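Local coordinates for protein UDP-N-acetylglucosamine 2-epimerase (Listeria monocytogenes, PDB 3OT5) that probably interconverts UDP-N-acetylglucosamine and UDP-N-acetylmannosamine by epimerising the sugar at carbon 2, at residues 72-75 against 76-80; 239-242 against 243-247; 346-349 against 350-354. All blocks are in the same frame, centred on the assembly; numbering follows the deposited sequence.

Contact 1 of 3, residues 72-75 against 76-80; sequences DQVL and EIFDI
Leu75 and Ile80 meet where the helix 72-77 ends: methyl CD2 of Leu75 rests 3.7 Å from CG2 of Ile80, the side chains crossing at about a right angle. Ile80 turns this branch to Leu75 because its CG2 stands anti to the backbone N while CG1 (chi1 -70°) lies beside it. Val74 and Phe78, one helical turn apart, run side by side and point the same way, CG1 of Val74 lying 4.0 Å from ring atom CD2 of Phe78. The carbonyl O of Val74 reaches the ring edge, in its plane, 3.2 Å from CD2, and accepts the Phe78 backbone N-H. A water donates to OE1 of Glu76 at 2.7 Å and, weakly, to the carbonyl O of Gln73. Further out, Phe78 touches Ala44 and Leu48 of helix 37-51 and Ala204 and Thr207 of helix 200-208, while Leu75 touches Ile63 and Ile80 touches Val61 of strand 57-63. What positions Leu75 and Ile80 is the backbone: Ile80 N bonds to Leu75 O at 2.8 Å (162° at the hydrogen), and Asp79 N bonds weakly to Glu76 O. With Asp79 at positive phi (51°) as C-prime residue, this is a Schellman motif closing the helix.

Contact 2 of 3, residues 239-242 against 243-247; sequences EPMQ and GMFEA
Met241 and Phe245, one helical turn apart, form a Met-aromatic contact: SD of Met241 lies 4.6 Å from the centroid of the Phe245 ring and 35° off its normal, an oblique approach. CG of Met241 touches ring atom CE2 of Phe245 at 3.3 Å. The carbonyl O of Met241 lies over one face of the same ring. Among the apolar contacts, the terminal CE of Met244 reaches back to SD of Met241 at 3.4 Å, a fold produced by the bend at chi3 (-55°).

The polar side-chain contact is slight. NE2 of Gln242 donates a weak hydrogen bond to OE1 of Glu246 at 3.4 Å, with amide and carboxylate planes 81° apart. The other carboxylate oxygen, OE2, forms a salt bridge with NZ of Lys348.

Backbone bonds follow the regular helical pattern, Phe245 N to Met241 O at 3.0 Å and Glu246 N to Gln242 O at 3.0 Å. In the first turn a water bridges the chain, accepting from Gly243 N at 2.7 Å and donating to Glu239 O at 2.9 Å.

Helix 240-254 thus packs by two flanks. Phe245 sits against Ile277 and Leu278 of helix 268-278 and makes an edge-to-face contact with Tyr262 of strand 258-263, while Met244 and Ala247 face Leu351 of helix 348-360.

Contact 3 of 3, residues 346-349 against 350-354; sequences TNKE and NLIKE
Asn347 O receives two backbone N-H groups as helix 348-360 begins, a sound bond from Leu351 N at 3.0 Å and a weak one from Asn350 N at 2.8 Å, whose angle at the hydrogen is just 127°. The next two bonds are straighter: Ile352 N meets Lys348 O at 3.2 Å with the hydrogen almost in line (175°), and Lys353 N meets Glu349 O at 3.1 Å. Asn347 occupies the N-cap position, but its side chain makes no capping bond, so the start of the helix is marked here by the carbonyl of Asn347 and the change from its extended psi to the helical values of Lys348.

The side chains touch the preceding turn mostly through its carbonyl oxygens. Leu351 brings its CD1 branch back to Asn347 O, at 3.4 Å, and this methyl also lies beside the carbonyl carbon of Thr346. Ile352 places CG1 3.3 Å from Lys348 O; the same branch continues to CD1, which comes within 4.4 Å of CG of Lys348 in a loose apolar contact. On the outer side, the CG and CD methylenes of Lys353 pass alongside Glu349 O. Asn350 sets its CB 3.4 Å from Asn347 O, while its amide leads away: CG lies anti to the backbone N (chi1 -153°), and ND2 donates a hydrogen bond to the carbonyl O of Ile344, tying the first turn to the chain just after strand 341-343.

The fully extended chain of Lys348 runs toward helix 240-254. This face lies against that helix, where Leu351 packs on Ala247 and Ile352 on Glu250, with Leu351 also reaching Leu326 in the loop after strand 323-325.

Contacts 2 and 3 form one interface, their centres about 10 Å apart: helices 240-254 and 348-360 are joined at Glu246 OE2 and Lys348 NZ (3.3 Å) and by packing of Ala247 CB on Leu351 CD2 (3.5 Å). Contact 1 is remote, its centre about 37 Å from that of contact 2 and 39 Å from that of contact 3, on the opposite side of the chain's centre from the latter. It borders the seven-stranded parallel sheet, whereas the other two flank the six-stranded one. Two such Rossmann-like sheets suit the two-domain architecture of this epimerase family, in which the substrate site lies in the cleft between domains.

Contact 1 of 3, residues 72-75 against 76-80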
loop_
_atom_site.group_PDB
_atom_site.type_symbol
_atom_site.label_atom_id
_atom_site.label_comp_id
_atom_site.label_asym_id
_atom_site.label_seq_id
_atom_site.Cartn_x
_atom_site.Cartn_y
_atom_site.Cartn_z
ATOM N N ASP A 72 -4.546 -16.348 -1.870
ATOM C CA ASP A 72 -5.792 -16.892 -1.331
ATOM C C ASP A 72 -5.911 -16.654 0.183
ATOM O O ASP A 72 -6.990 -16.793 0.757
ATOM C CB ASP A 72 -5.922 -18.389 -1.669
ATOM C CG ASP A 72 -6.138 -18.646 -3.172
ATOM O OD1 ASP A 72 -6.698 -17.770 -3.869
ATOM O OD2 ASP A 72 -5.775 -19.744 -3.647
ATOM N N GLN A 73 -4.804 -16.304 0.830
ATOM C CA GLN A 73 -4.837 -16.022 2.260
ATOM C C GLN A 73 -5.536 -14.681 2.494
ATOM O O GLN A 73 -6.314 -14.536 3.439
ATOM C CB GLN A 73 -3.428 -16.010 2.865
ATOM C CG GLN A 73 -2.491 -14.972 2.256
ATOM C CD GLN A 73 -1.148 -14.894 2.953
ATOM O OE1 GLN A 73 -0.286 -14.107 2.558
ATOM N NE2 GLN A 73 -0.964 -15.698 3.999
ATOM N N VAL A 74 -5.259 -13.715 1.616
ATOM C CA VAL A 74 -5.846 -12.380 1.699
ATOM C C VAL A 74 -7.339 -12.423 1.425
ATOM O O VAL A 74 -8.118 -11.741 2.087
ATOM C CB VAL A 74 -5.192 -11.399 0.685
ATOM C CG1 VAL A 74 -5.885 -10.041 0.720
ATOM C CG2 VAL A 74 -3.701 -11.245 0.956
ATOM N N LEU A 75 -7.743 -13.222 0.447
ATOM C CA LEU A 75 -9.158 -13.327 0.106
ATOM C C LEU A 75 -9.954 -13.966 1.241
ATOM O O LEU A 75 -11.117 -13.618 1.461
ATOM C CB LEU A 75 -9.349 -14.108 -1.196
ATOM C CG LEU A 75 -8.748 -13.450 -2.442
ATOM C CD1 LEU A 75 -8.954 -14.330 -3.658
ATOM C CD2 LEU A 75 -9.355 -12.080 -2.668
ATOM N N GLU A 76 -9.326 -14.895 1.958
ATOM C CA GLU A 76 -9.975 -15.555 3.078
ATOM C C GLU A 76 -10.214 -14.543 4.209
ATOM O O GLU A 76 -11.251 -14.572 4.864
ATOM C CB GLU A 76 -9.130 -16.731 3.564
ATOM C CG GLU A 76 -9.808 -17.586 4.619
ATOM C CD GLU A 76 -8.972 -18.777 5.024
ATOM O OE1 GLU A 76 -7.784 -18.828 4.635
ATOM O OE2 GLU A 76 -9.499 -19.659 5.731
ATOM N N ILE A 77 -9.259 -13.643 4.424
ATOM C CA ILE A 77 -9.393 -12.613 5.458
ATOM C C ILE A 77 -10.580 -11.691 5.170
ATOM O O ILE A 77 -11.367 -11.379 6.062
ATOM C CB ILE A 77 -8.117 -11.779 5.581
ATOM C CG1 ILE A 77 -6.967 -12.674 6.027
ATOM C CG2 ILE A 77 -8.302 -10.659 6.589
ATOM C CD1 ILE A 77 -6.962 -12.958 7.488
ATOM N N PHE A 78 -10.700 -11.275 3.915
ATOM C CA PHE A 78 -11.789 -10.398 3.480
ATOM C C PHE A 78 -13.046 -11.191 3.095
ATOM O O PHE A 78 -14.060 -10.604 2.711
ATOM C CB PHE A 78 -11.323 -9.526 2.303
ATOM C CG PHE A 78 -10.322 -8.468 2.686
ATOM C CD1 PHE A 78 -10.723 -7.151 2.868
ATOM C CD2 PHE A 78 -8.985 -8.786 2.880
ATOM C CE1 PHE A 78 -9.810 -6.170 3.227
ATOM C CE2 PHE A 78 -8.065 -7.809 3.237
ATOM C CZ PHE A 78 -8.479 -6.500 3.414
ATOM N N ASP A 79 -12.980 -12.518 3.213
ATOM C CA ASP A 79 -14.094 -13.397 2.866
ATOM C C ASP A 79 -14.580 -13.050 1.458
ATOM O O ASP A 79 -15.723 -12.647 1.253
ATOM C CB ASP A 79 -15.223 -13.272 3.891
ATOM C CG ASP A 79 -16.288 -14.332 3.716
ATOM O OD1 ASP A 79 -16.200 -15.117 2.750
ATOM O OD2 ASP A 79 -17.211 -14.389 4.558
ATOM N N ILE A 80 -13.674 -13.194 0.502
ATOM C CA ILE A 80 -13.933 -12.891 -0.893
ATOM C C ILE A 80 -13.772 -14.127 -1.743
ATOM O O ILE A 80 -12.678 -14.665 -1.873
ATOM C CB ILE A 80 -12.949 -11.828 -1.425
ATOM C CG1 ILE A 80 -13.247 -10.467 -0.803
ATOM C CG2 ILE A 80 -13.053 -11.709 -2.933
ATOM C CD1 ILE A 80 -12.322 -9.356 -1.278
HETATM O O HOH W 1 -6.508 -16.845 5.866
#

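Contact 2 of 3, residues 239-242 against 243-247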
loop_
_atom_site.group_PDB
_atom_site.type_symbol
_atom_site.label_atom_id
_atom_site.label_comp_id
_atom_site.label_asym_id
_atom_site.label_seq_id
_atom_site.Cartn_x
_atom_site.Cartn_y
_atom_site.Cartn_z
ATOM N N GLU A 239 26.015 -0.912 2.164
ATOM C CA GLU A 239 26.898 -0.567 3.286
ATOM C C GLU A 239 26.227 0.216 4.418
ATOM O O GLU A 239 26.638 0.086 5.573
ATOM C CB GLU A 239 28.180 0.148 2.788
ATOM C CG GLU A 239 28.015 1.510 2.060
ATOM C CD GLU A 239 27.603 2.665 2.976
ATOM O OE1 GLU A 239 27.526 2.475 4.209
ATOM O OE2 GLU A 239 27.367 3.780 2.457
ATOM N N PRO A 240 25.181 1.012 4.105
ATOM C CA PRO A 240 24.540 1.769 5.185
ATOM C C PRO A 240 23.847 0.894 6.218
ATOM O O PRO A 240 23.586 1.348 7.329
ATOM C CB PRO A 240 23.487 2.620 4.448
ATOM C CG PRO A 240 23.941 2.664 3.032
ATOM C CD PRO A 240 24.583 1.332 2.796
ATOM N N MET A 241 23.581 -0.355 5.862
ATOM C CA MET A 241 22.870 -1.255 6.745
ATOM C C MET A 241 23.563 -1.371 8.099
ATOM O O MET A 241 22.909 -1.326 9.136
ATOM C CB MET A 241 22.734 -2.635 6.101
ATOM C CG MET A 241 21.545 -3.414 6.618
ATOM S SD MET A 241 19.980 -2.582 6.193
ATOM C CE MET A 241 18.755 -3.698 6.875
ATOM N N GLN A 242 24.884 -1.503 8.087
ATOM C CA GLN A 242 25.639 -1.635 9.328
ATOM C C GLN A 242 25.411 -0.453 10.266
ATOM O O GLN A 242 25.119 -0.644 11.441
ATOM C CB GLN A 242 27.131 -1.814 9.043
ATOM C CG GLN A 242 27.987 -1.896 10.298
ATOM C CD GLN A 242 29.417 -2.267 9.998
ATOM O OE1 GLN A 242 29.703 -2.873 8.968
ATOM N NE2 GLN A 242 30.325 -1.928 10.909
ATOM N N GLY A 243 25.536 0.764 9.747
ATOM C CA GLY A 243 25.326 1.955 10.561
ATOM C C GLY A 243 23.919 1.983 11.137
ATOM O O GLY A 243 23.713 2.375 12.289
ATOM N N MET A 244 22.947 1.554 10.337
ATOM C CA MET A 244 21.557 1.547 10.783
ATOM C C MET A 244 21.296 0.539 11.918
ATOM O O MET A 244 20.612 0.884 12.880
ATOM C CB MET A 244 20.599 1.340 9.599
ATOM C CG MET A 244 20.729 2.449 8.555
ATOM S SD MET A 244 19.505 2.447 7.248
ATOM C CE MET A 244 19.660 0.784 6.599
ATOM N N PHE A 245 21.839 -0.679 11.825
ATOM C CA PHE A 245 21.640 -1.660 12.906
ATOM C C PHE A 245 22.321 -1.168 14.178
ATOM O O PHE A 245 21.759 -1.260 15.276
ATOM C CB PHE A 245 22.163 -3.063 12.576
ATOM C CG PHE A 245 21.486 -3.727 11.406
ATOM C CD1 PHE A 245 20.109 -3.727 11.287
ATOM C CD2 PHE A 245 22.226 -4.475 10.502
ATOM C CE1 PHE A 245 19.478 -4.375 10.210
ATOM C CE2 PHE A 245 21.611 -5.132 9.440
ATOM C CZ PHE A 245 20.232 -5.081 9.296
ATOM N N GLU A 246 23.536 -0.649 14.031
ATOM C CA GLU A 246 24.273 -0.123 15.171
ATOM C C GLU A 246 23.463 0.983 15.831
ATOM O O GLU A 246 23.464 1.105 17.045
ATOM C CB GLU A 246 25.655 0.382 14.749
ATOM C CG GLU A 246 26.610 -0.727 14.315
ATOM C CD GLU A 246 27.969 -0.214 13.851
ATOM O OE1 GLU A 246 28.949 -0.991 13.887
ATOM O OE2 GLU A 246 28.069 0.966 13.465
ATOM N N ALA A 247 22.749 1.765 15.024
ATOM C CA ALA A 247 21.929 2.856 15.542
ATOM C C ALA A 247 20.810 2.345 16.447
ATOM O O ALA A 247 20.665 2.819 17.570
ATOM C CB ALA A 247 21.337 3.664 14.397
HETATM O O HOH W 2 26.853 1.963 7.708
#

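Contact 3 of 3, residues 346-349 against 350-354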
loop_
_atom_site.group_PDB
_atom_site.type_symbol
_atom_site.label_atom_id
_atom_site.label_comp_id
_atom_site.label_asym_id
_atom_site.label_seq_id
_atom_site.Cartn_x
_atom_site.Cartn_y
_atom_site.Cartn_z
ATOM N N THR A 346 19.889 7.705 6.406
ATOM C CA THR A 346 20.428 6.474 6.957
ATOM C C THR A 346 21.648 6.672 7.870
ATOM O O THR A 346 22.279 5.702 8.282
ATOM C CB THR A 346 20.810 5.528 5.805
ATOM O OG1 THR A 346 21.866 6.116 5.034
ATOM C CG2 THR A 346 19.596 5.274 4.894
ATOM N N ASN A 347 21.977 7.920 8.183
ATOM C CA ASN A 347 23.108 8.196 9.056
ATOM C C ASN A 347 22.777 7.768 10.499
ATOM O O ASN A 347 21.788 8.214 11.086
ATOM C CB ASN A 347 23.475 9.680 8.998
ATOM C CG ASN A 347 24.795 9.989 9.680
ATOM O OD1 ASN A 347 25.154 11.152 9.857
ATOM N ND2 ASN A 347 25.534 8.946 10.052
ATOM N N LYS A 348 23.606 6.883 11.044
ATOM C CA LYS A 348 23.460 6.354 12.411
ATOM C C LYS A 348 23.133 7.422 13.476
ATOM O O LYS A 348 22.259 7.231 14.319
ATOM C CB LYS A 348 24.760 5.638 12.792
ATOM C CG LYS A 348 24.789 4.987 14.158
ATOM C CD LYS A 348 26.171 4.381 14.407
ATOM C CE LYS A 348 26.273 3.706 15.762
ATOM N NZ LYS A 348 27.609 3.053 15.956
ATOM N N GLU A 349 23.835 8.542 13.436
ATOM C CA GLU A 349 23.599 9.597 14.418
ATOM C C GLU A 349 22.205 10.201 14.272
ATOM O O GLU A 349 21.575 10.571 15.261
ATOM C CB GLU A 349 24.667 10.698 14.329
ATOM C CG GLU A 349 26.075 10.260 14.757
ATOM C CD GLU A 349 26.691 9.195 13.858
ATOM O OE1 GLU A 349 26.331 9.143 12.656
ATOM O OE2 GLU A 349 27.553 8.428 14.350
ATOM N N ASN A 350 21.711 10.264 13.041
ATOM C CA ASN A 350 20.406 10.845 12.792
ATOM C C ASN A 350 19.302 9.849 13.216
ATOM O O ASN A 350 18.240 10.254 13.687
ATOM C CB ASN A 350 20.286 11.259 11.317
ATOM C CG ASN A 350 19.307 12.399 11.104
ATOM O OD1 ASN A 350 19.288 13.367 11.873
ATOM N ND2 ASN A 350 18.545 12.331 10.025
ATOM N N LEU A 351 19.546 8.550 13.038
ATOM C CA LEU A 351 18.575 7.533 13.476
ATOM C C LEU A 351 18.355 7.650 14.990
ATOM O O LEU A 351 17.212 7.748 15.461
ATOM C CB LEU A 351 19.041 6.112 13.135
ATOM C CG LEU A 351 18.630 5.399 11.826
ATOM C CD1 LEU A 351 19.184 6.122 10.636
ATOM C CD2 LEU A 351 19.015 3.925 11.795
ATOM N N ILE A 352 19.461 7.650 15.735
ATOM C CA ILE A 352 19.444 7.746 17.205
ATOM C C ILE A 352 18.761 9.018 17.695
ATOM O O ILE A 352 17.815 8.965 18.486
ATOM C CB ILE A 352 20.877 7.715 17.795
ATOM C CG1 ILE A 352 21.569 6.388 17.477
ATOM C CG2 ILE A 352 20.835 7.902 19.309
ATOM C CD1 ILE A 352 23.013 6.338 17.906
ATOM N N LYS A 353 19.245 10.161 17.225
ATOM C CA LYS A 353 18.684 11.446 17.623
ATOM C C LYS A 353 17.187 11.499 17.423
ATOM O O LYS A 353 16.422 11.786 18.346
ATOM C CB LYS A 353 19.281 12.568 16.779
ATOM C CG LYS A 353 20.726 12.900 17.030
ATOM C CD LYS A 353 21.256 13.795 15.896
ATOM C CE LYS A 353 20.410 15.052 15.685
ATOM N NZ LYS A 353 20.910 15.880 14.547
ATOM N N GLU A 354 16.774 11.202 16.200
ATOM C CA GLU A 354 15.375 11.284 15.844
ATOM C C GLU A 354 14.537 10.273 16.619
ATOM O O GLU A 354 13.410 10.564 17.007
ATOM C CB GLU A 354 15.199 11.092 14.347
ATOM C CG GLU A 354 13.971 11.783 13.844
ATOM C CD GLU A 354 14.144 13.294 13.854
ATOM O OE1 GLU A 354 13.217 14.005 14.288
ATOM O OE2 GLU A 354 15.232 13.763 13.463
#